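Local coordinates for protein glutamine cyclotransferase (Xanthomonas campestris, PDB 3MBR) that probably cyclises N-terminal glutamine residues of peptides to pyroglutamate, as glutaminyl cyclases do, and binds calcium in a beta-propeller fold, at residues Y9-R14 with M227-R232; K13-D18 with V48-G53; N84-V89 with R100-G105. The protein carries 1 engineered substitution. One frame throughout, in Å; residues are numbered along the deposited sequence.

Contact 1 (Y9-R14 with M227-R232); sequences YRVVKR and MLYEIR
V11 faces I231, and R14 faces Y229, where the N-terminal strand 9-16 becomes the outermost strand of the blade that ends the chain: the "Velcro" closure of a beta-propeller. The backbones fit tightly. R10 and R232 exchange two N-H...O bonds, the one from R232 N to R10 O being 2.9 Å long. A classic bulge sets V12 and K13 opposite E230, whose carbonyl O takes V12 N at 2.8 Å and K13 N only weakly, at 3.5 Å. On the face of V11 and I231, V11 CG1 meets the Y229 ring edge at CD2, 3.9 Å away; beta-branched valine and isoleucine suit this layer.

The opposite face is polar: R10 and K13 are exposed, although E230 is buried. The R232 chain bends at chi2 and chi3, and V12 CG2 lies over the centre of one guanidinium face, while NH1 bonds in plane to the anti lone pair of E230 OE1 (2.9 Å); E230 OE2 turns to Y15 OH. The like-charged R10 guanidinium stands close and almost perpendicular. On the V11 face, exposed R14 packs its extended chain against Y229: the guanidinium turns a face to the ring edge, NH1 lying 3.4 Å from Y229 CE2.

Contact 2 (K13-D18 with V48-G53); sequences KRYPHD and VDLETG
Y15 and L50 meet face-on where the last strand residues of 13-18 lie against the turn that follows strand 44-49, a junction between adjacent propeller blades. CG of L50 is anti to the backbone N (chi1 172°), and CD1 lies over the middle of the Y15 ring, a CH-pi contact 3.9 Å from the centroid and 9° off the ring normal. The opposite face of the ring is covered, nearer its rim, by CG of K13, so the flat phenol is sandwiched between two aliphatic groups. E51 comes to the ring edge instead: its OE1 stands 3.5 Å from Y15 CE2, with carboxylate and ring planes 62° apart. The extended K13 chain crosses E51 at about a right angle, and the ion pair from K13 NZ to E51 OE1 is long, 3.6 Å. Two waters reinforce it, one of them also giving a hydrogen bond to Y15 OH.

Farther along, P16, a compact ring whose nitrogen carries no hydrogen, packs CD against E51 O at 3.4 Å. G53, at positive phi and without a side chain, has its CA 3.5 Å from P16 O. Another water joins P16 O to L50 O.

Strand 227-233 adjoins both segments: L228 touches Y15 and L50, and E230 takes the Y15 hydroxyl, while strand 217-222 contributes R217 and F219 to the surroundings of L50.

Contact 3 (N84-V89 with R100-G105); sequences NHEGFV and RFRYPG
In the outer beta hairpin of a propeller blade, formed by strands 86-91 and 96-102, E86, G87 and F88 pair antiparallel with R102, F101 and R100. G87 and F101 form the hydrogen-bonded pair; G87 N reaches F101 O at 2.8 Å, with an N-H...O angle of 175°. F101 holds CG in the crowded position between backbone N and carbonyl carbon (chi1 59°), and its ring folds back across the strands. One face covers G87, whose CA lies 3.7 Å from the ring centroid; glycine suits the site because it has no side chain to occupy the space taken by the ring. V89 CG2 touches the same ring at CE2, 4.0 Å away.

On the sheet face that carries E86, its OE2 lies between R100 and R102. It forms a salt bridge with R102 NH1, although the modelled separation is too short for its exact geometry to be trusted. R100 NE is 3.6 Å from E86 OE2, which sits well out of the guanidinium plane: a long, purely electrostatic pairing.

Past the strands, Y103 N bonds to H85 O at 2.7 Å, and the same oxygen stands over the centre of the Y103 ring, whose hydroxyl oxygen accepts a hydrogen bond from T81 N. H85 ND1 adds a bond to G105 O (2.9 Å). A phenylalanine ring laid over a cross-strand glycine is the arrangement called aromatic rescue of glycine in antiparallel beta sheets.

In the fold
Five antiparallel sheets surround the calcium ion as blades, and the three contacts sample three of them. Contacts 1 and 2 are neighbours, their centres 11 Å apart: both use strand 9-16 and share K13 and R14, so the strand that closes the ring also meets the next blade along the chain, strands 23-29 to 55-60. Contact 3 belongs to the following blade, strands 67-73 to 96-102; its centre is 33 Å from that of contact 1, across the chain's centre. Contact 1 links residues over 200 positions apart and spans nearly the whole chain, with contact 3 between its two segments, while contact 2 starts from the same strand; contact 3 is local to one hairpin.

Contact 1 (Y9-R14 with M227-R232)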
loop_
_atom_site.group_PDB
_atom_site.type_symbol
_atom_site.label_atom_id
_atom_site.label_comp_id
_atom_site.label_asym_id
_atom_site.label_seq_id
_atom_site.Cartn_x
_atom_site.Cartn_y
_atom_site.Cartn_z
ATOM N N TYR A 9 -4.684 6.889 17.476
ATOM C CA TYR A 9 -3.712 7.603 16.668
ATOM C C TYR A 9 -3.974 9.066 16.776
ATOM O O TYR A 9 -5.070 9.464 17.237
ATOM C CB TYR A 9 -3.782 7.166 15.173
ATOM C CG TYR A 9 -5.022 7.671 14.473
ATOM C CD1 TYR A 9 -4.993 8.825 13.702
ATOM C CD2 TYR A 9 -6.266 7.032 14.696
ATOM C CE1 TYR A 9 -6.160 9.352 13.095
ATOM C CE2 TYR A 9 -7.443 7.497 14.090
ATOM C CZ TYR A 9 -7.412 8.677 13.316
ATOM O OH TYR A 9 -8.565 9.143 12.762
ATOM N N ARG A 10 -2.983 9.851 16.353
ATOM C CA ARG A 10 -3.179 11.264 16.175
ATOM C C ARG A 10 -2.674 11.719 14.839
ATOM O O ARG A 10 -1.739 11.163 14.327
ATOM C CB ARG A 10 -2.576 12.094 17.270
ATOM C CG ARG A 10 -1.191 12.139 17.395
ATOM C CD ARG A 10 -0.760 13.125 18.602
ATOM N NE ARG A 10 0.680 12.997 18.647
ATOM C CZ ARG A 10 1.562 13.750 17.971
ATOM N NH1 ARG A 10 1.167 14.805 17.246
ATOM N NH2 ARG A 10 2.879 13.424 18.024
ATOM N N VAL A 11 -3.323 12.731 14.289
ATOM C CA VAL A 11 -2.874 13.363 13.054
ATOM C C VAL A 11 -1.769 14.335 13.441
ATOM O O VAL A 11 -2.004 15.295 14.198
ATOM C CB VAL A 11 -4.004 14.054 12.304
ATOM C CG1 VAL A 11 -3.529 14.830 11.140
ATOM C CG2 VAL A 11 -5.088 13.033 11.860
ATOM N N VAL A 12 -0.573 14.096 12.936
ATOM C CA VAL A 12 0.554 14.993 13.127
ATOM C C VAL A 12 0.417 16.207 12.178
ATOM O O VAL A 12 0.606 17.377 12.589
ATOM C CB VAL A 12 1.914 14.234 12.850
ATOM C CG1 VAL A 12 3.120 15.158 12.903
ATOM C CG2 VAL A 12 2.087 13.011 13.712
ATOM N N LYS A 13 0.214 15.936 10.902
ATOM C CA LYS A 13 0.255 16.943 9.888
ATOM C C LYS A 13 -0.569 16.541 8.688
ATOM O O LYS A 13 -0.592 15.364 8.368
ATOM C CB LYS A 13 1.743 17.233 9.490
ATOM C CG LYS A 13 1.896 18.424 8.644
ATOM C CD LYS A 13 3.426 18.782 8.649
ATOM C CE LYS A 13 3.753 19.898 7.661
ATOM N NZ LYS A 13 5.229 20.363 7.761
ATOM N N ARG A 14 -1.198 17.538 8.056
ATOM C CA ARG A 14 -1.950 17.312 6.792
ATOM C C ARG A 14 -1.091 17.876 5.738
ATOM O O ARG A 14 -0.564 19.009 5.887
ATOM C CB ARG A 14 -3.333 17.997 6.809
ATOM C CG ARG A 14 -4.122 17.446 7.984
ATOM C CD ARG A 14 -5.448 18.235 8.292
ATOM N NE ARG A 14 -6.012 17.689 9.559
ATOM C CZ ARG A 14 -7.147 16.993 9.690
ATOM N NH1 ARG A 14 -7.994 16.817 8.649
ATOM N NH2 ARG A 14 -7.463 16.507 10.897
ATOM N N MET A 227 -6.079 15.361 0.803
ATOM C CA MET A 227 -4.963 15.434 1.723
ATOM C C MET A 227 -4.327 14.076 1.903
ATOM O O MET A 227 -4.909 13.037 1.645
ATOM C CB MET A 227 -5.428 15.906 3.117
ATOM C CG MET A 227 -5.956 17.378 3.109
ATOM S SD MET A 227 -6.434 18.021 4.661
ATOM C CE MET A 227 -8.179 17.509 4.670
ATOM N N LEU A 228 -3.092 14.163 2.322
ATOM C CA LEU A 228 -2.293 13.042 2.773
ATOM C C LEU A 228 -1.983 13.327 4.239
ATOM O O LEU A 228 -1.601 14.466 4.564
ATOM C CB LEU A 228 -1.047 12.858 1.864
ATOM C CG LEU A 228 0.015 11.829 2.306
ATOM C CD1 LEU A 228 0.575 11.145 1.160
ATOM C CD2 LEU A 228 1.029 12.523 3.182
ATOM N N TYR A 229 -2.118 12.337 5.088
ATOM C CA TYR A 229 -1.947 12.569 6.553
ATOM C C TYR A 229 -0.744 11.860 7.089
ATOM O O TYR A 229 -0.520 10.698 6.797
ATOM C CB TYR A 229 -3.127 12.012 7.321
ATOM C CG TYR A 229 -4.433 12.679 6.947
ATOM C CD1 TYR A 229 -5.235 12.149 5.919
ATOM C CD2 TYR A 229 -4.880 13.788 7.607
ATOM C CE1 TYR A 229 -6.424 12.732 5.570
ATOM C CE2 TYR A 229 -6.104 14.365 7.272
ATOM C CZ TYR A 229 -6.842 13.868 6.203
ATOM O OH TYR A 229 -8.058 14.425 5.907
ATOM N N GLU A 230 0.058 12.557 7.888
ATOM C CA GLU A 230 1.071 11.889 8.732
ATOM C C GLU A 230 0.360 11.612 10.043
ATOM O O GLU A 230 -0.192 12.516 10.654
ATOM C CB GLU A 230 2.273 12.852 8.963
ATOM C CG GLU A 230 3.349 12.243 9.843
ATOM C CD GLU A 230 4.535 13.167 10.028
ATOM O OE1 GLU A 230 5.326 12.877 10.937
ATOM O OE2 GLU A 230 4.667 14.149 9.261
ATOM N N ILE A 231 0.408 10.366 10.477
ATOM C CA ILE A 231 -0.275 9.943 11.718
ATOM C C ILE A 231 0.741 9.241 12.658
ATOM O O ILE A 231 1.670 8.601 12.190
ATOM C CB ILE A 231 -1.447 9.038 11.405
ATOM C CG1 ILE A 231 -1.025 7.748 10.780
ATOM C CG2 ILE A 231 -2.541 9.721 10.559
ATOM C CD1 ILE A 231 -2.193 6.732 10.693
ATOM N N ARG A 232 0.520 9.440 13.953
ATOM C CA ARG A 232 1.361 8.779 14.927
ATOM C C ARG A 232 0.472 7.796 15.725
ATOM O O ARG A 232 -0.556 8.215 16.248
ATOM C CB ARG A 232 2.013 9.834 15.841
ATOM C CG ARG A 232 3.199 9.260 16.729
ATOM C CD ARG A 232 4.496 9.428 15.886
ATOM N NE ARG A 232 4.933 10.831 15.744
ATOM C CZ ARG A 232 5.221 11.552 14.599
ATOM N NH1 ARG A 232 5.165 11.100 13.212
ATOM N NH2 ARG A 232 5.610 12.817 14.953
#

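Contact 2 (K13-D18 with V48-G53)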
loop_
_atom_site.group_PDB
_atom_site.type_symbol
_atom_site.label_atom_id
_atom_site.label_comp_id
_atom_site.label_asym_id
_atom_site.label_seq_id
_atom_site.Cartn_x
_atom_site.Cartn_y
_atom_site.Cartn_z
ATOM N N LYS A 13 0.214 15.936 10.902
ATOM C CA LYS A 13 0.255 16.943 9.888
ATOM C C LYS A 13 -0.569 16.541 8.688
ATOM O O LYS A 13 -0.592 15.364 8.368
ATOM C CB LYS A 13 1.743 17.233 9.490
ATOM C CG LYS A 13 1.896 18.424 8.644
ATOM C CD LYS A 13 3.426 18.782 8.649
ATOM C CE LYS A 13 3.753 19.898 7.661
ATOM N NZ LYS A 13 5.229 20.363 7.761
ATOM N N ARG A 14 -1.198 17.538 8.056
ATOM C CA ARG A 14 -1.950 17.312 6.792
ATOM C C ARG A 14 -1.091 17.876 5.738
ATOM O O ARG A 14 -0.564 19.009 5.887
ATOM C CB ARG A 14 -3.333 17.997 6.809
ATOM C CG ARG A 14 -4.122 17.446 7.984
ATOM C CD ARG A 14 -5.448 18.235 8.292
ATOM N NE ARG A 14 -6.012 17.689 9.559
ATOM C CZ ARG A 14 -7.147 16.993 9.690
ATOM N NH1 ARG A 14 -7.994 16.817 8.649
ATOM N NH2 ARG A 14 -7.463 16.507 10.897
ATOM N N TYR A 15 -1.010 17.186 4.625
ATOM C CA TYR A 15 -0.245 17.632 3.437
ATOM C C TYR A 15 -1.207 17.629 2.248
ATOM O O TYR A 15 -2.123 16.849 2.213
ATOM C CB TYR A 15 0.880 16.620 3.158
ATOM C CG TYR A 15 1.879 16.454 4.265
ATOM C CD1 TYR A 15 1.655 15.572 5.306
ATOM C CD2 TYR A 15 3.071 17.217 4.226
ATOM C CE1 TYR A 15 2.584 15.425 6.319
ATOM C CE2 TYR A 15 4.037 17.063 5.271
ATOM C CZ TYR A 15 3.778 16.125 6.293
ATOM O OH TYR A 15 4.785 15.917 7.247
ATOM N N PRO A 16 -0.993 18.474 1.272
ATOM C CA PRO A 16 -1.852 18.446 0.067
ATOM C C PRO A 16 -1.702 17.133 -0.702
ATOM O O PRO A 16 -0.580 16.635 -0.842
ATOM C CB PRO A 16 -1.348 19.614 -0.779
ATOM C CG PRO A 16 -0.114 20.131 -0.113
ATOM C CD PRO A 16 0.126 19.440 1.184
ATOM N N HIS A 17 -2.814 16.643 -1.266
ATOM C CA HIS A 17 -2.726 15.528 -2.173
ATOM C C HIS A 17 -3.528 15.850 -3.410
ATOM O O HIS A 17 -4.608 16.500 -3.325
ATOM C CB HIS A 17 -3.344 14.286 -1.483
ATOM C CG HIS A 17 -3.324 13.007 -2.302
ATOM N ND1 HIS A 17 -4.501 12.393 -2.719
ATOM C CD2 HIS A 17 -2.315 12.165 -2.654
ATOM C CE1 HIS A 17 -4.203 11.254 -3.363
ATOM N NE2 HIS A 17 -2.873 11.098 -3.351
ATOM N N ASP A 18 -3.039 15.416 -4.557
ATOM C CA ASP A 18 -3.692 15.716 -5.857
ATOM C C ASP A 18 -4.958 14.888 -5.983
ATOM O O ASP A 18 -4.909 13.667 -5.949
ATOM C CB ASP A 18 -2.628 15.318 -6.871
ATOM C CG ASP A 18 -3.026 15.544 -8.333
ATOM O OD1 ASP A 18 -4.173 15.923 -8.662
ATOM O OD2 ASP A 18 -2.084 15.423 -9.178
ATOM N N VAL A 48 6.486 11.951 -5.982
ATOM C CA VAL A 48 5.722 13.113 -5.451
ATOM C C VAL A 48 6.460 13.774 -4.327
ATOM O O VAL A 48 7.042 13.127 -3.464
ATOM C CB VAL A 48 4.285 12.678 -5.025
ATOM C CG1 VAL A 48 3.489 13.839 -4.431
ATOM C CG2 VAL A 48 3.544 11.960 -6.151
ATOM N N ASP A 49 6.497 15.078 -4.393
ATOM C CA ASP A 49 7.048 15.897 -3.306
ATOM C C ASP A 49 6.062 15.889 -2.123
ATOM O O ASP A 49 4.898 16.269 -2.233
ATOM C CB ASP A 49 7.257 17.339 -3.796
ATOM C CG ASP A 49 7.842 18.201 -2.745
ATOM O OD1 ASP A 49 7.143 19.080 -2.192
ATOM O OD2 ASP A 49 8.994 17.902 -2.363
ATOM N N LEU A 50 6.513 15.416 -0.960
ATOM C CA LEU A 50 5.644 15.356 0.199
ATOM C C LEU A 50 5.003 16.668 0.577
ATOM O O LEU A 50 3.807 16.748 0.843
ATOM C CB LEU A 50 6.460 14.755 1.376
ATOM C CG LEU A 50 5.785 14.795 2.726
ATOM C CD1 LEU A 50 4.503 13.875 2.762
ATOM C CD2 LEU A 50 6.698 14.436 3.896
ATOM N N GLU A 51 5.813 17.699 0.664
ATOM C CA GLU A 51 5.360 18.900 1.270
ATOM C C GLU A 51 4.313 19.628 0.405
ATOM O O GLU A 51 3.424 20.288 0.942
ATOM C CB GLU A 51 6.566 19.819 1.505
ATOM C CG GLU A 51 7.471 19.214 2.610
ATOM C CD GLU A 51 6.897 19.300 4.007
ATOM O OE1 GLU A 51 5.817 19.901 4.262
ATOM O OE2 GLU A 51 7.542 18.727 4.874
ATOM N N THR A 52 4.408 19.461 -0.911
ATOM C CA THR A 52 3.574 20.220 -1.853
ATOM C C THR A 52 2.548 19.312 -2.554
ATOM O O THR A 52 1.567 19.784 -3.098
ATOM C CB THR A 52 4.389 20.936 -2.923
ATOM O OG1 THR A 52 5.038 19.969 -3.740
ATOM C CG2 THR A 52 5.379 21.951 -2.284
ATOM N N GLY A 53 2.781 18.011 -2.526
ATOM C CA GLY A 53 1.915 17.097 -3.297
ATOM C C GLY A 53 2.145 17.137 -4.800
ATOM O O GLY A 53 1.425 16.528 -5.547
HETATM O O HOH W 1 6.801 18.032 7.386
HETATM O O HOH W 2 5.629 22.060 5.598
HETATM O O HOH W 3 1.640 15.159 -0.173
HETATM O O HOH W 4 -0.265 14.500 -4.552
#

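Contact 3 (N84-V89 with R100-G105)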
loop_
_atom_site.group_PDB
_atom_site.type_symbol
_atom_site.label_atom_id
_atom_site.label_comp_id
_atom_site.label_asym_id
_atom_site.label_seq_id
_atom_site.Cartn_x
_atom_site.Cartn_y
_atom_site.Cartn_z
ATOM N N ASN A 84 -4.195 -8.219 -14.991
ATOM C CA ASN A 84 -3.394 -8.609 -16.151
ATOM C C ASN A 84 -2.407 -9.743 -15.918
ATOM O O ASN A 84 -1.777 -10.206 -16.905
ATOM C CB ASN A 84 -2.702 -7.412 -16.833
ATOM C CG ASN A 84 -3.663 -6.255 -17.126
ATOM O OD1 ASN A 84 -3.599 -5.191 -16.470
ATOM N ND2 ASN A 84 -4.589 -6.461 -18.073
ATOM N N HIS A 85 -2.269 -10.179 -14.653
ATOM C CA HIS A 85 -1.411 -11.320 -14.242
ATOM C C HIS A 85 0.074 -10.947 -14.261
ATOM O O HIS A 85 0.975 -11.742 -13.866
ATOM C CB HIS A 85 -1.800 -12.576 -15.045
ATOM C CG HIS A 85 -3.236 -12.924 -14.834
ATOM N ND1 HIS A 85 -3.745 -13.212 -13.583
ATOM C CD2 HIS A 85 -4.288 -12.966 -15.694
ATOM C CE1 HIS A 85 -5.042 -13.449 -13.686
ATOM N NE2 HIS A 85 -5.398 -13.294 -14.952
ATOM N N GLU A 86 0.293 -9.694 -14.620
ATOM C CA GLU A 86 1.587 -9.226 -15.052
ATOM C C GLU A 86 2.102 -8.189 -14.080
ATOM O O GLU A 86 1.341 -7.439 -13.501
ATOM C CB GLU A 86 1.615 -8.697 -16.524
ATOM C CG GLU A 86 1.652 -9.823 -17.581
ATOM C CD GLU A 86 2.094 -9.337 -19.005
ATOM O OE1 GLU A 86 1.216 -8.791 -19.743
ATOM O OE2 GLU A 86 3.295 -9.552 -19.402
ATOM N N GLY A 87 3.404 -8.250 -13.834
ATOM C CA GLY A 87 4.048 -7.229 -13.035
ATOM C C GLY A 87 5.173 -6.599 -13.799
ATOM O O GLY A 87 5.652 -7.150 -14.775
ATOM N N PHE A 88 5.640 -5.457 -13.333
ATOM C CA PHE A 88 6.720 -4.711 -13.977
ATOM C C PHE A 88 7.777 -4.311 -12.987
ATOM O O PHE A 88 7.477 -4.090 -11.784
ATOM C CB PHE A 88 6.086 -3.460 -14.602
ATOM C CG PHE A 88 5.048 -3.884 -15.713
ATOM C CD1 PHE A 88 3.698 -3.684 -15.560
ATOM C CD2 PHE A 88 5.486 -4.647 -16.779
ATOM C CE1 PHE A 88 2.762 -4.035 -16.571
ATOM C CE2 PHE A 88 4.555 -5.115 -17.789
ATOM C CZ PHE A 88 3.198 -4.834 -17.619
ATOM N N VAL A 89 8.976 -4.237 -13.482
ATOM C CA VAL A 89 10.058 -3.720 -12.652
ATOM C C VAL A 89 10.610 -2.524 -13.380
ATOM O O VAL A 89 10.969 -2.666 -14.565
ATOM C CB VAL A 89 11.198 -4.796 -12.440
ATOM C CG1 VAL A 89 12.365 -4.215 -11.656
ATOM C CG2 VAL A 89 10.644 -6.138 -11.852
ATOM N N ARG A 100 9.724 -7.564 -16.783
ATOM C CA ARG A 100 8.345 -7.922 -16.536
ATOM C C ARG A 100 8.276 -9.303 -15.923
ATOM O O ARG A 100 9.223 -10.063 -16.038
ATOM C CB ARG A 100 7.519 -7.873 -17.832
ATOM C CG ARG A 100 7.893 -8.917 -18.861
ATOM C CD ARG A 100 6.522 -9.616 -19.128
ATOM N NE ARG A 100 6.671 -10.743 -19.974
ATOM C CZ ARG A 100 6.888 -12.000 -19.575
ATOM N NH1 ARG A 100 6.913 -12.317 -18.262
ATOM N NH2 ARG A 100 7.064 -12.950 -20.519
ATOM N N PHE A 101 7.193 -9.610 -15.263
ATOM C CA PHE A 101 7.100 -10.941 -14.663
ATOM C C PHE A 101 5.614 -11.300 -14.613
ATOM O O PHE A 101 4.766 -10.423 -14.876
ATOM C CB PHE A 101 7.749 -11.004 -13.252
ATOM C CG PHE A 101 7.152 -10.053 -12.212
ATOM C CD1 PHE A 101 6.160 -10.475 -11.315
ATOM C CD2 PHE A 101 7.564 -8.738 -12.135
ATOM C CE1 PHE A 101 5.636 -9.562 -10.323
ATOM C CE2 PHE A 101 7.073 -7.880 -11.197
ATOM C CZ PHE A 101 6.111 -8.304 -10.268
ATOM N N ARG A 102 5.313 -12.582 -14.363
ATOM C CA ARG A 102 3.923 -13.049 -14.352
ATOM C C ARG A 102 3.666 -13.768 -13.087
ATOM O O ARG A 102 4.578 -14.378 -12.518
ATOM C CB ARG A 102 3.632 -13.979 -15.527
ATOM C CG ARG A 102 2.961 -13.253 -16.691
ATOM C CD ARG A 102 2.389 -14.307 -17.686
ATOM N NE ARG A 102 2.395 -13.947 -19.119
ATOM C CZ ARG A 102 2.943 -12.862 -19.687
ATOM N NH1 ARG A 102 3.589 -11.937 -18.962
ATOM N NH2 ARG A 102 2.844 -12.706 -21.009
ATOM N N TYR A 103 2.443 -13.658 -12.577
ATOM C CA TYR A 103 2.095 -14.340 -11.349
ATOM C C TYR A 103 0.663 -14.873 -11.429
ATOM O O TYR A 103 -0.161 -14.369 -12.212
ATOM C CB TYR A 103 2.262 -13.404 -10.135
ATOM C CG TYR A 103 1.575 -12.054 -10.346
ATOM C CD1 TYR A 103 0.174 -11.909 -10.118
ATOM C CD2 TYR A 103 2.281 -10.954 -10.788
ATOM C CE1 TYR A 103 -0.486 -10.668 -10.312
ATOM C CE2 TYR A 103 1.627 -9.726 -10.998
ATOM C CZ TYR A 103 0.273 -9.593 -10.739
ATOM O OH TYR A 103 -0.342 -8.394 -10.941
ATOM N N PRO A 104 0.366 -15.938 -10.646
ATOM C CA PRO A 104 -1.021 -16.376 -10.583
ATOM C C PRO A 104 -1.985 -15.439 -9.810
ATOM O O PRO A 104 -1.584 -14.872 -8.787
ATOM C CB PRO A 104 -0.908 -17.726 -9.855
ATOM C CG PRO A 104 0.308 -17.677 -9.066
ATOM C CD PRO A 104 1.233 -16.672 -9.703
ATOM N N GLY A 105 -3.225 -15.260 -10.303
ATOM C CA GLY A 105 -4.229 -14.426 -9.573
ATOM C C GLY A 105 -4.175 -12.907 -9.815
ATOM O O GLY A 105 -3.607 -12.445 -10.825
HETATM O O HOH W 5 -3.089 -9.724 -12.124
#